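PDB 5C1F: septation protein imp2 from Schizosaccharomyces pombe, which binds phospholipid membranes through its F-BAR domain, links them to the cytoskeleton, is required for normal septation and takes part in medial-ring disassembly in cell division. Local coordinates for residues Leu136-Leu146 and Ile179-Ala189. Sequence-based numbering, arbitrary orientation.
Sequences LVKAQDKYHYL and ITASSSDYQSA
Tyr143 and Tyr186 reach past each other from facing helices, each a knob in a hole of the opposite helix: Tyr143 among Ile179, Ser182, Ser183 and Tyr186, Tyr186 among Leu136, Ala139, Gln140 and Tyr143. In both, CG is anti to the backbone N (chi1 173° and 178°), which throws the ring across the interface. The two side chains run roughly perpendicular to one another; their ring planes meet obliquely at 43°, and Tyr143 CD2 comes within 3.3 Å of Tyr186 CD2. One face of the Tyr186 ring lies over the backbone of Gln140, whose CA makes a CH-pi contact 3.9 Å from the ring centroid. The extended Gln140 side chain then runs beside the ring, its amide plane nearly parallel to that of the ring, while Leu136 CD1 meets the edge of the ring, 3.6 Å from Tyr186 CE1.

Small residues allow this closeness. Ala139 CB meets Ala189 CB at 3.9 Å, and Ser182 and Ser183 let the Tyr143 ring settle against the opposing helix. A water donates to Ala139 O and Ser182 O, joining the two backbones where direct bonds are lacking. Beyond Tyr143, Leu146 CB packs on Ile179 CD1 (3.8 Å), and Leu146 CD1 on Ser182 CB.

Helices 69-155 and 162-252 thus pair antiparallel, their local axes 8.5 Å apart, far from the centre of the elongated F-BAR chain. The second subunit packs against the tyrosines: its Tyr280 N donates to Tyr186 OH, its Phe279 ring meets that of Tyr186, and its Tyr283 N makes a weak hydrogen bond with Tyr143 OH, tying this helix pair into the dimer.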
loop_
_atom_site.group_PDB
_atom_site.type_symbol
_atom_site.label_atom_id
_atom_site.label_comp_id
_atom_site.label_asym_id
_atom_site.label_seq_id
_atom_site.Cartn_x
_atom_site.Cartn_y
_atom_site.Cartn_z
ATOM N N LEU A 136 -14.720 33.572 -56.420
ATOM C CA LEU A 136 -14.107 33.256 -57.702
ATOM C C LEU A 136 -15.052 32.442 -58.578
ATOM O O LEU A 136 -15.202 32.721 -59.766
ATOM C CB LEU A 136 -12.797 32.499 -57.500
ATOM C CG LEU A 136 -12.123 32.012 -58.781
ATOM C CD1 LEU A 136 -11.903 33.167 -59.734
ATOM C CD2 LEU A 136 -10.808 31.339 -58.454
ATOM N N VAL A 137 -15.683 31.436 -57.982
ATOM C CA VAL A 137 -16.625 30.584 -58.695
ATOM C C VAL A 137 -17.840 31.390 -59.153
ATOM O O VAL A 137 -18.297 31.255 -60.288
ATOM C CB VAL A 137 -17.076 29.397 -57.820
ATOM C CG1 VAL A 137 -18.211 28.634 -58.483
ATOM C CG2 VAL A 137 -15.898 28.474 -57.545
ATOM N N LYS A 138 -18.346 32.242 -58.269
ATOM C CA LYS A 138 -19.472 33.108 -58.590
ATOM C C LYS A 138 -19.139 34.065 -59.735
ATOM O O LYS A 138 -19.983 34.334 -60.593
ATOM C CB LYS A 138 -19.903 33.901 -57.352
ATOM C CG LYS A 138 -21.119 34.784 -57.574
ATOM C CD LYS A 138 -21.476 35.565 -56.318
ATOM C CE LYS A 138 -22.673 36.475 -56.556
ATOM N NZ LYS A 138 -23.048 37.234 -55.329
ATOM N N ALA A 139 -17.909 34.573 -59.746
ATOM C CA ALA A 139 -17.476 35.509 -60.782
ATOM C C ALA A 139 -17.183 34.780 -62.088
ATOM O O ALA A 139 -17.495 35.274 -63.170
ATOM C CB ALA A 139 -16.252 36.283 -60.322
ATOM N N GLN A 140 -16.576 33.604 -61.976
ATOM C CA GLN A 140 -16.288 32.772 -63.137
ATOM C C GLN A 140 -17.578 32.332 -63.833
ATOM O O GLN A 140 -17.650 32.298 -65.062
ATOM C CB GLN A 140 -15.462 31.555 -62.718
ATOM C CG GLN A 140 -15.113 30.604 -63.849
ATOM C CD GLN A 140 -14.451 29.330 -63.348
ATOM O OE1 GLN A 140 -14.386 29.086 -62.145
ATOM N NE2 GLN A 140 -13.957 28.515 -64.271
ATOM N N ASP A 141 -18.597 32.004 -63.039
ATOM C CA ASP A 141 -19.885 31.568 -63.574
ATOM C C ASP A 141 -20.612 32.678 -64.325
ATOM O O ASP A 141 -21.162 32.436 -65.395
ATOM C CB ASP A 141 -20.783 31.043 -62.451
ATOM C CG ASP A 141 -20.386 29.659 -61.986
ATOM O OD1 ASP A 141 -19.790 28.902 -62.785
ATOM O OD2 ASP A 141 -20.676 29.324 -60.819
ATOM N N LYS A 142 -20.626 33.884 -63.762
ATOM C CA LYS A 142 -21.270 35.019 -64.419
ATOM C C LYS A 142 -20.646 35.258 -65.784
ATOM O O LYS A 142 -21.346 35.404 -66.788
ATOM C CB LYS A 142 -21.162 36.287 -63.567
ATOM C CG LYS A 142 -22.098 36.321 -62.373
ATOM C CD LYS A 142 -22.056 37.677 -61.689
ATOM C CE LYS A 142 -22.904 37.692 -60.429
ATOM N NZ LYS A 142 -22.858 39.014 -59.740
ATOM N N TYR A 143 -19.319 35.278 -65.810
ATOM C CA TYR A 143 -18.573 35.502 -67.040
ATOM C C TYR A 143 -18.754 34.345 -68.020
ATOM O O TYR A 143 -18.797 34.549 -69.232
ATOM C CB TYR A 143 -17.094 35.713 -66.711
ATOM C CG TYR A 143 -16.182 35.803 -67.906
ATOM C CD1 TYR A 143 -16.239 36.886 -68.769
ATOM C CD2 TYR A 143 -15.246 34.810 -68.157
ATOM C CE1 TYR A 143 -15.394 36.970 -69.863
ATOM C CE2 TYR A 143 -14.397 34.886 -69.241
ATOM C CZ TYR A 143 -14.474 35.966 -70.090
ATOM O OH TYR A 143 -13.626 36.036 -71.169
ATOM N N HIS A 144 -18.869 33.136 -67.481
ATOM C CA HIS A 144 -19.072 31.940 -68.290
ATOM C C HIS A 144 -20.375 32.009 -69.076
ATOM O O HIS A 144 -20.379 31.886 -70.301
ATOM C CB HIS A 144 -19.063 30.690 -67.401
ATOM C CG HIS A 144 -19.302 29.412 -68.144
ATOM N ND1 HIS A 144 -20.379 28.585 -67.875
ATOM C CD2 HIS A 144 -18.613 28.815 -69.139
ATOM C CE1 HIS A 144 -20.332 27.540 -68.676
ATOM N NE2 HIS A 144 -19.276 27.647 -69.454
ATOM N N TYR A 145 -21.477 32.221 -68.367
ATOM C CA TYR A 145 -22.796 32.144 -68.982
ATOM C C TYR A 145 -23.171 33.425 -69.723
ATOM O O TYR A 145 -24.139 33.444 -70.481
ATOM C CB TYR A 145 -23.845 31.790 -67.923
ATOM C CG TYR A 145 -23.761 30.336 -67.502
ATOM C CD1 TYR A 145 -22.977 29.950 -66.421
ATOM C CD2 TYR A 145 -24.437 29.347 -68.207
ATOM C CE1 TYR A 145 -22.884 28.620 -66.041
ATOM C CE2 TYR A 145 -24.350 28.016 -67.837
ATOM C CZ TYR A 145 -23.571 27.657 -66.754
ATOM O OH TYR A 145 -23.481 26.334 -66.385
ATOM N N LEU A 146 -22.398 34.487 -69.521
ATOM C CA LEU A 146 -22.547 35.680 -70.349
ATOM C C LEU A 146 -21.993 35.405 -71.742
ATOM O O LEU A 146 -22.610 35.765 -72.745
ATOM C CB LEU A 146 -21.846 36.887 -69.724
ATOM C CG LEU A 146 -22.663 37.667 -68.691
ATOM C CD1 LEU A 146 -21.879 38.862 -68.177
ATOM C CD2 LEU A 146 -23.994 38.109 -69.283
ATOM N N ILE A 179 -19.627 41.935 -70.893
ATOM C CA ILE A 179 -18.466 41.049 -70.859
ATOM C C ILE A 179 -17.248 41.726 -70.232
ATOM O O ILE A 179 -16.559 41.135 -69.402
ATOM C CB ILE A 179 -18.089 40.562 -72.275
ATOM C CG1 ILE A 179 -19.202 39.689 -72.855
ATOM C CG2 ILE A 179 -16.781 39.790 -72.251
ATOM C CD1 ILE A 179 -19.379 38.375 -72.137
ATOM N N THR A 180 -17.000 42.969 -70.633
ATOM C CA THR A 180 -15.829 43.715 -70.187
ATOM C C THR A 180 -15.737 43.808 -68.666
ATOM O O THR A 180 -14.688 43.531 -68.084
ATOM C CB THR A 180 -15.824 45.134 -70.774
ATOM O OG1 THR A 180 -15.780 45.055 -72.203
ATOM C CG2 THR A 180 -14.615 45.921 -70.273
ATOM N N ALA A 181 -16.838 44.188 -68.027
ATOM C CA ALA A 181 -16.862 44.325 -66.574
ATOM C C ALA A 181 -16.858 42.956 -65.896
ATOM O O ALA A 181 -16.217 42.766 -64.866
ATOM C CB ALA A 181 -18.075 45.133 -66.135
ATOM N N SER A 182 -17.577 42.006 -66.486
ATOM C CA SER A 182 -17.664 40.653 -65.948
ATOM C C SER A 182 -16.314 39.950 -66.006
ATOM O O SER A 182 -15.936 39.228 -65.085
ATOM C CB SER A 182 -18.709 39.843 -66.715
ATOM O OG SER A 182 -18.871 38.557 -66.145
ATOM N N SER A 183 -15.598 40.161 -67.105
ATOM C CA SER A 183 -14.251 39.632 -67.264
ATOM C C SER A 183 -13.312 40.301 -66.268
ATOM O O SER A 183 -12.412 39.665 -65.717
ATOM C CB SER A 183 -13.754 39.848 -68.695
ATOM O OG SER A 183 -12.437 39.359 -68.869
ATOM N N SER A 184 -13.539 41.592 -66.042
ATOM C CA SER A 184 -12.739 42.370 -65.104
ATOM C C SER A 184 -12.903 41.863 -63.672
ATOM O O SER A 184 -11.914 41.628 -62.975
ATOM C CB SER A 184 -13.118 43.850 -65.186
ATOM O OG SER A 184 -12.285 44.636 -64.351
ATOM N N ASP A 185 -14.151 41.697 -63.238
ATOM C CA ASP A 185 -14.434 41.227 -61.884
ATOM C C ASP A 185 -13.917 39.810 -61.680
ATOM O O ASP A 185 -13.439 39.464 -60.600
ATOM C CB ASP A 185 -15.935 41.280 -61.590
ATOM C CG ASP A 185 -16.491 42.689 -61.643
ATOM O OD1 ASP A 185 -15.704 43.653 -61.528
ATOM O OD2 ASP A 185 -17.722 42.829 -61.795
ATOM N N TYR A 186 -14.024 38.997 -62.727
ATOM C CA TYR A 186 -13.513 37.629 -62.711
ATOM C C TYR A 186 -12.002 37.635 -62.469
ATOM O O TYR A 186 -11.508 36.941 -61.580
ATOM C CB TYR A 186 -13.866 36.928 -64.029
ATOM C CG TYR A 186 -13.376 35.500 -64.200
ATOM C CD1 TYR A 186 -12.966 34.730 -63.117
ATOM C CD2 TYR A 186 -13.327 34.925 -65.460
ATOM C CE1 TYR A 186 -12.514 33.432 -63.295
ATOM C CE2 TYR A 186 -12.880 33.634 -65.646
ATOM C CZ TYR A 186 -12.476 32.891 -64.564
ATOM O OH TYR A 186 -12.035 31.604 -64.760
ATOM N N GLN A 187 -11.273 38.429 -63.246
ATOM C CA GLN A 187 -9.821 38.492 -63.111
ATOM C C GLN A 187 -9.413 39.031 -61.742
ATOM O O GLN A 187 -8.375 38.649 -61.202
ATOM C CB GLN A 187 -9.213 39.352 -64.218
ATOM C CG GLN A 187 -7.727 39.104 -64.436
ATOM C CD GLN A 187 -7.395 38.832 -65.890
ATOM O OE1 GLN A 187 -8.130 39.237 -66.792
ATOM N NE2 GLN A 187 -6.291 38.133 -66.125
ATOM N N SER A 188 -10.229 39.922 -61.188
ATOM C CA SER A 188 -10.003 40.414 -59.835
ATOM C C SER A 188 -10.165 39.275 -58.842
ATOM O O SER A 188 -9.404 39.162 -57.881
ATOM C CB SER A 188 -10.966 41.552 -59.497
ATOM O OG SER A 188 -10.740 42.674 -60.329
ATOM N N ALA A 189 -11.161 38.428 -59.089
ATOM C CA ALA A 189 -11.433 37.282 -58.232
ATOM C C ALA A 189 -10.284 36.286 -58.294
ATOM O O ALA A 189 -9.899 35.714 -57.278
ATOM C CB ALA A 189 -12.740 36.614 -58.626
HETATM O O HOH W 1 -17.778 37.996 -63.033
#